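Long-range contact in natural cytotoxicity triggering receptor 2 (Homo sapiens, PDB 1HKF), which acts, through an extracellular V-set immunoglobulin domain, as a cytotoxicity-activating receptor that may help activated natural killer cells lyse tumour cells: residues L40-E49 and D95-P106. Residues are numbered along the deposited sequence; the frame is centred on the assembly and turned at random.
Sequences LYEKKGWCKE and DSGHYWCRIYRP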
ATOM      1  N   LEU A  40       7.816  16.107  22.847  1.00 41.37           N
ATOM      2  CA  LEU A  40       9.019  15.330  22.534  1.00 40.07           C
ATOM      3  C   LEU A  40       8.871  14.491  21.218  1.00 39.37           C
ATOM      4  O   LEU A  40       7.813  13.864  20.982  1.00 38.42           O
ATOM      5  CB  LEU A  40       9.353  14.437  23.730  1.00 40.10           C
ATOM      6  CG  LEU A  40      10.227  15.119  24.787  1.00 41.09           C
ATOM      7  CD1 LEU A  40      10.678  14.139  25.852  1.00 39.87           C
ATOM      8  CD2 LEU A  40      11.441  15.672  24.100  1.00 41.62           C
ATOM      9  N   TYR A  41       9.911  14.475  20.379  1.00 36.39           N
ATOM     10  CA  TYR A  41       9.813  13.739  19.122  1.00 34.29           C
ATOM     11  C   TYR A  41      10.612  12.463  19.052  1.00 33.26           C
ATOM     12  O   TYR A  41      11.825  12.462  19.196  1.00 33.25           O
ATOM     13  CB  TYR A  41      10.194  14.580  17.890  1.00 30.86           C
ATOM     14  CG  TYR A  41       9.948  13.824  16.557  1.00 28.52           C
ATOM     15  CD1 TYR A  41      11.004  13.273  15.826  1.00 29.62           C
ATOM     16  CD2 TYR A  41       8.656  13.640  16.069  1.00 28.24           C
ATOM     17  CE1 TYR A  41      10.775  12.561  14.645  1.00 27.96           C
ATOM     18  CE2 TYR A  41       8.408  12.928  14.891  1.00 29.36           C
ATOM     19  CZ  TYR A  41       9.480  12.399  14.193  1.00 26.83           C
ATOM     20  OH  TYR A  41       9.246  11.732  13.050  1.00 26.99           O
ATOM     21  N   GLU A  42       9.910  11.377  18.764  1.00 32.71           N
ATOM     22  CA  GLU A  42      10.526  10.067  18.627  1.00 31.64           C
ATOM     23  C   GLU A  42      10.839   9.727  17.163  1.00 31.42           C
ATOM     24  O   GLU A  42       9.929   9.699  16.301  1.00 30.25           O
ATOM     25  CB  GLU A  42       9.591   9.008  19.202  1.00 31.36           C
ATOM     26  CG  GLU A  42       9.308   9.119  20.744  1.00 34.73           C
ATOM     27  CD  GLU A  42       8.440   7.944  21.250  1.00 37.05           C
ATOM     28  OE1 GLU A  42       7.189   7.921  21.003  1.00 38.00           O
ATOM     29  OE2 GLU A  42       9.014   7.023  21.868  1.00 37.34           O
ATOM     30  N   LYS A  43      12.102   9.473  16.857  1.00 30.44           N
ATOM     31  CA  LYS A  43      12.413   9.080  15.497  1.00 32.54           C
ATOM     32  C   LYS A  43      11.674   7.766  15.133  1.00 31.22           C
ATOM     33  O   LYS A  43      11.465   6.894  15.989  1.00 29.27           O
ATOM     34  CB  LYS A  43      13.906   8.915  15.341  1.00 34.81           C
ATOM     35  CG  LYS A  43      14.549  10.249  15.541  1.00 38.48           C
ATOM     36  CD  LYS A  43      16.028  10.188  15.335  1.00 41.61           C
ATOM     37  CE  LYS A  43      16.568  11.619  15.431  1.00 43.00           C
ATOM     38  NZ  LYS A  43      17.990  11.586  14.940  1.00 46.35           N
ATOM     39  N   LYS A  44      11.272   7.636  13.871  1.00 28.59           N
ATOM     40  CA  LYS A  44      10.532   6.439  13.422  1.00 26.22           C
ATOM     41  C   LYS A  44      11.443   5.742  12.445  1.00 26.31           C
ATOM     42  O   LYS A  44      12.136   6.413  11.655  1.00 28.07           O
ATOM     43  CB  LYS A  44       9.235   6.893  12.755  1.00 25.04           C
ATOM     44  CG  LYS A  44       8.385   7.904  13.607  1.00 20.58           C
ATOM     45  CD  LYS A  44       7.964   7.269  14.937  1.00 23.52           C
ATOM     46  CE  LYS A  44       6.897   8.076  15.663  1.00 20.90           C
ATOM     47  NZ  LYS A  44       7.329   9.530  15.785  1.00 25.76           N
ATOM     48  N   GLY A  45      11.494   4.410  12.476  1.00 25.76           N
ATOM     49  CA  GLY A  45      12.395   3.718  11.552  1.00 25.16           C
ATOM     50  C   GLY A  45      11.744   2.458  11.023  1.00 26.57           C
ATOM     51  O   GLY A  45      10.794   1.937  11.619  1.00 25.52           O
ATOM     52  N   TRP A  46      12.255   1.987   9.896  1.00 27.23           N
ATOM     53  CA  TRP A  46      11.788   0.756   9.244  1.00 28.75           C
ATOM     54  C   TRP A  46      13.078  -0.008   8.959  1.00 29.37           C
ATOM     55  O   TRP A  46      14.017   0.543   8.384  1.00 30.36           O
ATOM     56  CB  TRP A  46      11.083   1.068   7.918  1.00 28.10           C
ATOM     57  CG  TRP A  46      10.571  -0.158   7.104  1.00 27.34           C
ATOM     58  CD1 TRP A  46      10.985  -0.529   5.832  1.00 26.36           C
ATOM     59  CD2 TRP A  46       9.475  -1.041   7.436  1.00 25.43           C
ATOM     60  NE1 TRP A  46      10.209  -1.566   5.359  1.00 24.27           N
ATOM     61  CE2 TRP A  46       9.277  -1.905   6.313  1.00 25.71           C
ATOM     62  CE3 TRP A  46       8.634  -1.184   8.570  1.00 25.66           C
ATOM     63  CZ2 TRP A  46       8.277  -2.896   6.286  1.00 22.84           C
ATOM     64  CZ3 TRP A  46       7.646  -2.160   8.553  1.00 24.92           C
ATOM     65  CH2 TRP A  46       7.470  -3.017   7.395  1.00 26.16           C
ATOM     66  N   CYS A  47      13.155  -1.270   9.381  1.00 30.60           N
ATOM     67  CA  CYS A  47      14.384  -1.998   9.115  1.00 32.04           C
ATOM     68  C   CYS A  47      14.066  -3.443   8.809  1.00 31.32           C
ATOM     69  O   CYS A  47      13.015  -3.949   9.161  1.00 31.20           O
ATOM     70  CB  CYS A  47      15.335  -1.896  10.322  1.00 36.41           C
ATOM     71  SG  CYS A  47      14.513  -2.563  11.787  1.00 41.80           S
ATOM     72  N   LYS A  48      15.001  -4.109   8.156  1.00 32.44           N
ATOM     73  CA  LYS A  48      14.823  -5.491   7.776  1.00 33.71           C
ATOM     74  C   LYS A  48      15.678  -6.427   8.622  1.00 33.51           C
ATOM     75  O   LYS A  48      16.873  -6.202   8.742  1.00 33.47           O
ATOM     76  CB  LYS A  48      15.201  -5.679   6.298  1.00 31.74           C
ATOM     77  CG  LYS A  48      14.807  -7.035   5.819  1.00 33.04           C
ATOM     78  CD  LYS A  48      14.953  -7.214   4.325  1.00 36.17           C
ATOM     79  CE  LYS A  48      14.290  -8.527   3.943  1.00 36.57           C
ATOM     80  NZ  LYS A  48      14.899  -9.146   2.746  1.00 38.83           N
ATOM     81  N   GLU A  49      15.094  -7.489   9.168  1.00 34.85           N
ATOM     82  CA  GLU A  49      15.888  -8.407   9.992  1.00 38.61           C
ATOM     83  C   GLU A  49      16.947  -9.108   9.193  1.00 41.22           C
ATOM     84  O   GLU A  49      16.626  -9.714   8.166  1.00 41.83           O
ATOM     85  CB  GLU A  49      15.045  -9.521  10.612  1.00 38.21           C
ATOM     86  CG  GLU A  49      14.359  -9.173  11.887  1.00 37.50           C
ATOM     87  CD  GLU A  49      13.445 -10.266  12.401  1.00 37.19           C
ATOM     88  OE1 GLU A  49      12.575 -10.004  13.234  1.00 39.04           O
ATOM     89  OE2 GLU A  49      13.625 -11.495  11.916  1.00 35.67           O
ATOM     90  N   ASP A  95      12.838  -8.619  -1.583  1.00 34.11           N
ATOM     91  CA  ASP A  95      12.422  -7.797  -0.473  1.00 34.21           C
ATOM     92  C   ASP A  95      11.718  -8.663   0.568  1.00 33.20           C
ATOM     93  O   ASP A  95      11.442  -8.207   1.680  1.00 35.11           O
ATOM     94  CB  ASP A  95      11.457  -6.692  -0.922  1.00 34.19           C
ATOM     95  CG  ASP A  95      12.124  -5.656  -1.805  1.00 34.74           C
ATOM     96  OD1 ASP A  95      13.326  -5.316  -1.566  1.00 34.40           O
ATOM     97  OD2 ASP A  95      11.415  -5.178  -2.726  1.00 33.76           O
ATOM     98  N   SER A  96      11.419  -9.892   0.210  1.00 31.71           N
ATOM     99  CA  SER A  96      10.708 -10.787   1.097  1.00 32.02           C
ATOM    100  C   SER A  96      11.520 -10.969   2.348  1.00 31.75           C
ATOM    101  O   SER A  96      12.748 -11.008   2.299  1.00 29.58           O
ATOM    102  CB  SER A  96      10.462 -12.146   0.412  1.00 32.18           C
ATOM    103  OG  SER A  96       9.304 -12.095  -0.435  1.00 33.59           O
ATOM    104  N   GLY A  97      10.843 -11.079   3.479  1.00 31.38           N
ATOM    105  CA  GLY A  97      11.598 -11.233   4.717  1.00 31.21           C
ATOM    106  C   GLY A  97      10.892 -10.586   5.902  1.00 30.37           C
ATOM    107  O   GLY A  97       9.722 -10.156   5.792  1.00 29.18           O
ATOM    108  N   HIS A  98      11.591 -10.545   7.041  1.00 29.95           N
ATOM    109  CA  HIS A  98      11.026  -9.975   8.281  1.00 28.33           C
ATOM    110  C   HIS A  98      11.464  -8.535   8.394  1.00 26.34           C
ATOM    111  O   HIS A  98      12.609  -8.208   8.116  1.00 23.07           O
ATOM    112  CB  HIS A  98      11.533 -10.753   9.511  1.00 30.42           C
ATOM    113  CG  HIS A  98      10.792 -12.030   9.760  1.00 31.12           C
ATOM    114  ND1 HIS A  98      11.331 -13.267   9.493  1.00 32.74           N
ATOM    115  CD2 HIS A  98       9.524 -12.258  10.186  1.00 33.85           C
ATOM    116  CE1 HIS A  98      10.429 -14.204   9.733  1.00 33.09           C
ATOM    117  NE2 HIS A  98       9.320 -13.621  10.152  1.00 33.92           N
ATOM    118  N   TYR A  99      10.545  -7.694   8.830  1.00 27.09           N
ATOM    119  CA  TYR A  99      10.792  -6.263   8.987  1.00 29.07           C
ATOM    120  C   TYR A  99      10.169  -5.804  10.299  1.00 29.89           C
ATOM    121  O   TYR A  99       9.272  -6.453  10.834  1.00 31.94           O
ATOM    122  CB  TYR A  99      10.070  -5.459   7.866  1.00 28.80           C
ATOM    123  CG  TYR A  99      10.636  -5.605   6.450  1.00 27.78           C
ATOM    124  CD1 TYR A  99      10.386  -6.734   5.682  1.00 26.50           C
ATOM    125  CD2 TYR A  99      11.453  -4.627   5.922  1.00 27.62           C
ATOM    126  CE1 TYR A  99      10.950  -6.891   4.409  1.00 28.51           C
ATOM    127  CE2 TYR A  99      12.035  -4.751   4.633  1.00 30.33           C
ATOM    128  CZ  TYR A  99      11.776  -5.895   3.884  1.00 31.07           C
ATOM    129  OH  TYR A  99      12.374  -6.026   2.624  1.00 31.90           O
ATOM    130  N   TRP A 100      10.601  -4.648  10.773  1.00 29.83           N
ATOM    131  CA  TRP A 100      10.023  -4.038  11.972  1.00 28.99           C
ATOM    132  C   TRP A 100       9.895  -2.554  11.734  1.00 28.42           C
ATOM    133  O   TRP A 100      10.780  -1.940  11.152  1.00 26.89           O
ATOM    134  CB  TRP A 100      10.953  -4.114  13.188  1.00 30.56           C
ATOM    135  CG  TRP A 100      11.288  -5.458  13.728  1.00 30.59           C
ATOM    136  CD1 TRP A 100      12.198  -6.331  13.228  1.00 31.50           C
ATOM    137  CD2 TRP A 100      10.768  -6.039  14.910  1.00 29.46           C
ATOM    138  NE1 TRP A 100      12.280  -7.428  14.035  1.00 34.18           N
ATOM    139  CE2 TRP A 100      11.407  -7.271  15.081  1.00 31.83           C
ATOM    140  CE3 TRP A 100       9.815  -5.630  15.860  1.00 30.76           C
ATOM    141  CZ2 TRP A 100      11.133  -8.119  16.171  1.00 32.24           C
ATOM    142  CZ3 TRP A 100       9.536  -6.468  16.947  1.00 29.53           C
ATOM    143  CH2 TRP A 100      10.194  -7.700  17.088  1.00 31.55           C
ATOM    144  N   CYS A 101       8.788  -1.987  12.171  1.00 29.03           N
ATOM    145  CA  CYS A 101       8.699  -0.553  12.159  1.00 32.51           C
ATOM    146  C   CYS A 101       9.054  -0.283  13.675  1.00 32.33           C
ATOM    147  O   CYS A 101       8.551  -0.962  14.573  1.00 29.64           O
ATOM    148  CB  CYS A 101       7.304  -0.074  11.773  1.00 34.59           C
ATOM    149  SG  CYS A 101       6.080  -0.523  12.985  1.00 42.81           S
ATOM    150  N   ARG A 102      10.017   0.611  13.921  1.00 31.63           N
ATOM    151  CA  ARG A 102      10.445   0.930  15.279  1.00 32.12           C
ATOM    152  C   ARG A 102      10.312   2.415  15.610  1.00 33.00           C
ATOM    153  O   ARG A 102      10.367   3.264  14.731  1.00 34.62           O
ATOM    154  CB  ARG A 102      11.871   0.471  15.487  1.00 32.08           C
ATOM    155  CG  ARG A 102      11.983  -1.010  15.632  1.00 34.89           C
ATOM    156  CD  ARG A 102      13.424  -1.468  15.677  1.00 38.58           C
ATOM    157  NE  ARG A 102      13.464  -2.879  16.025  1.00 43.07           N
ATOM    158  CZ  ARG A 102      14.562  -3.621  16.001  1.00 46.25           C
ATOM    159  NH1 ARG A 102      15.724  -3.086  15.640  1.00 47.31           N
ATOM    160  NH2 ARG A 102      14.494  -4.902  16.349  1.00 49.26           N
ATOM    161  N   ILE A 103      10.101   2.712  16.882  1.00 31.93           N
ATOM    162  CA  ILE A 103       9.918   4.075  17.393  1.00 31.26           C
ATOM    163  C   ILE A 103      10.947   4.192  18.535  1.00 32.02           C
ATOM    164  O   ILE A 103      10.929   3.385  19.469  1.00 30.24           O
ATOM    165  CB  ILE A 103       8.498   4.234  17.931  1.00 29.81           C
ATOM    166  CG1 ILE A 103       7.508   3.816  16.857  1.00 30.78           C
ATOM    167  CG2 ILE A 103       8.269   5.628  18.384  1.00 30.42           C
ATOM    168  CD1 ILE A 103       6.056   3.975  17.242  1.00 31.94           C
ATOM    169  N   TYR A 104      11.837   5.174  18.402  1.00 31.53           N
ATOM    170  CA  TYR A 104      12.997   5.429  19.282  1.00 31.94           C
ATOM    171  C   TYR A 104      12.833   6.644  20.208  1.00 32.91           C
ATOM    172  O   TYR A 104      12.404   7.726  19.780  1.00 32.92           O
ATOM    173  CB  TYR A 104      14.242   5.644  18.425  1.00 32.52           C
ATOM    174  CG  TYR A 104      14.502   4.528  17.454  1.00 36.03           C
ATOM    175  CD1 TYR A 104      15.208   3.394  17.855  1.00 36.02           C
ATOM    176  CD2 TYR A 104      14.022   4.589  16.130  1.00 37.70           C
ATOM    177  CE1 TYR A 104      15.431   2.340  16.972  1.00 38.45           C
ATOM    178  CE2 TYR A 104      14.229   3.537  15.230  1.00 39.18           C
ATOM    179  CZ  TYR A 104      14.933   2.415  15.661  1.00 39.73           C
ATOM    180  OH  TYR A 104      15.124   1.362  14.799  1.00 39.84           O
ATOM    181  N   ARG A 105      13.189   6.467  21.474  1.00 31.94           N
ATOM    182  CA  ARG A 105      13.089   7.527  22.495  1.00 30.66           C
ATOM    183  C   ARG A 105      14.235   8.564  22.361  1.00 29.15           C
ATOM    184  O   ARG A 105      15.364   8.209  21.993  1.00 30.44           O
ATOM    185  CB  ARG A 105      13.027   6.895  23.923  1.00 30.45           C
ATOM    186  CG  ARG A 105      11.805   6.001  24.207  1.00 31.36           C
ATOM    187  CD  ARG A 105      11.585   5.795  25.707  1.00 32.07           C
ATOM    188  NE  ARG A 105      10.615   4.733  26.021  1.00 31.39           N
ATOM    189  CZ  ARG A 105      10.904   3.432  26.042  1.00 31.28           C
ATOM    190  NH1 ARG A 105      12.141   3.022  25.777  1.00 31.15           N
ATOM    191  NH2 ARG A 105       9.966   2.549  26.324  1.00 29.94           N
ATOM    192  N   PRO A 106      13.915   9.826  22.665  1.00 29.33           N
ATOM    193  CA  PRO A 106      14.954  10.875  22.532  1.00 30.25           C
ATOM    194  C   PRO A 106      16.141  10.622  23.382  1.00 33.88           C
ATOM    195  O   PRO A 106      17.294  10.487  22.966  1.00 33.54           O
ATOM    196  CB  PRO A 106      14.199  12.155  22.895  1.00 28.04           C
ATOM    197  CG  PRO A 106      12.782  11.873  22.520  1.00 27.40           C
ATOM    198  CD  PRO A 106      12.529  10.441  22.901  1.00 27.87           C
TER
HETATM  199  O   HOH W   1      14.342   9.516  18.985  1.00 31.08           O
HETATM  200  O   HOH W   2      14.187 -10.802   6.732  1.00 43.83           O
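E49 OE1 is gripped by two groups. W100 NE1 donates to the anti lone pair of E49 OE1 at 2.7 Å, in a bent bond tilted from the indole plane, and R116 of the strand 111-121 adds a salt bridge. E49 OE2 lies 3.3 Å from H98 CB. These residues join neighbouring antiparallel strands, 43-49 and 97-104, inside the larger sheet of the V-set fold. G45 pairs with R102 and C47 with W100 through two backbone bonds each. Water 1 bridges K43 N and Y104 O, and water 2 links H98 N to E49 O.

On the inward face, Y99 CB sits 3.8 Å from the centroid of the W46 six-membered ring, over its face. The W46 and Y99 rings are tilted only 15° from each other, yet offset so far that little of one covers the other. C101, disulfide-bonded to C32, meets the indole edge with its CB. K48 CG lies over the Y99 ring, 3.9 Å from its centroid. K48 CG is opposite the backbone N (chi1 -170°), and the extended chain beyond takes NZ past the Y99 hydroxyl to S96 O, 2.9 Å away. Y99 OH donates to D95 O at 2.6 Å, on a lone pair in the carbonyl plane, which ties down the ring end. On the other face, C47 SG, disulfide-bonded to C55, lies over the R102 guanidinium. The shared E49 carboxylate thus links three strands, and R116 would probably stabilise its negative charge.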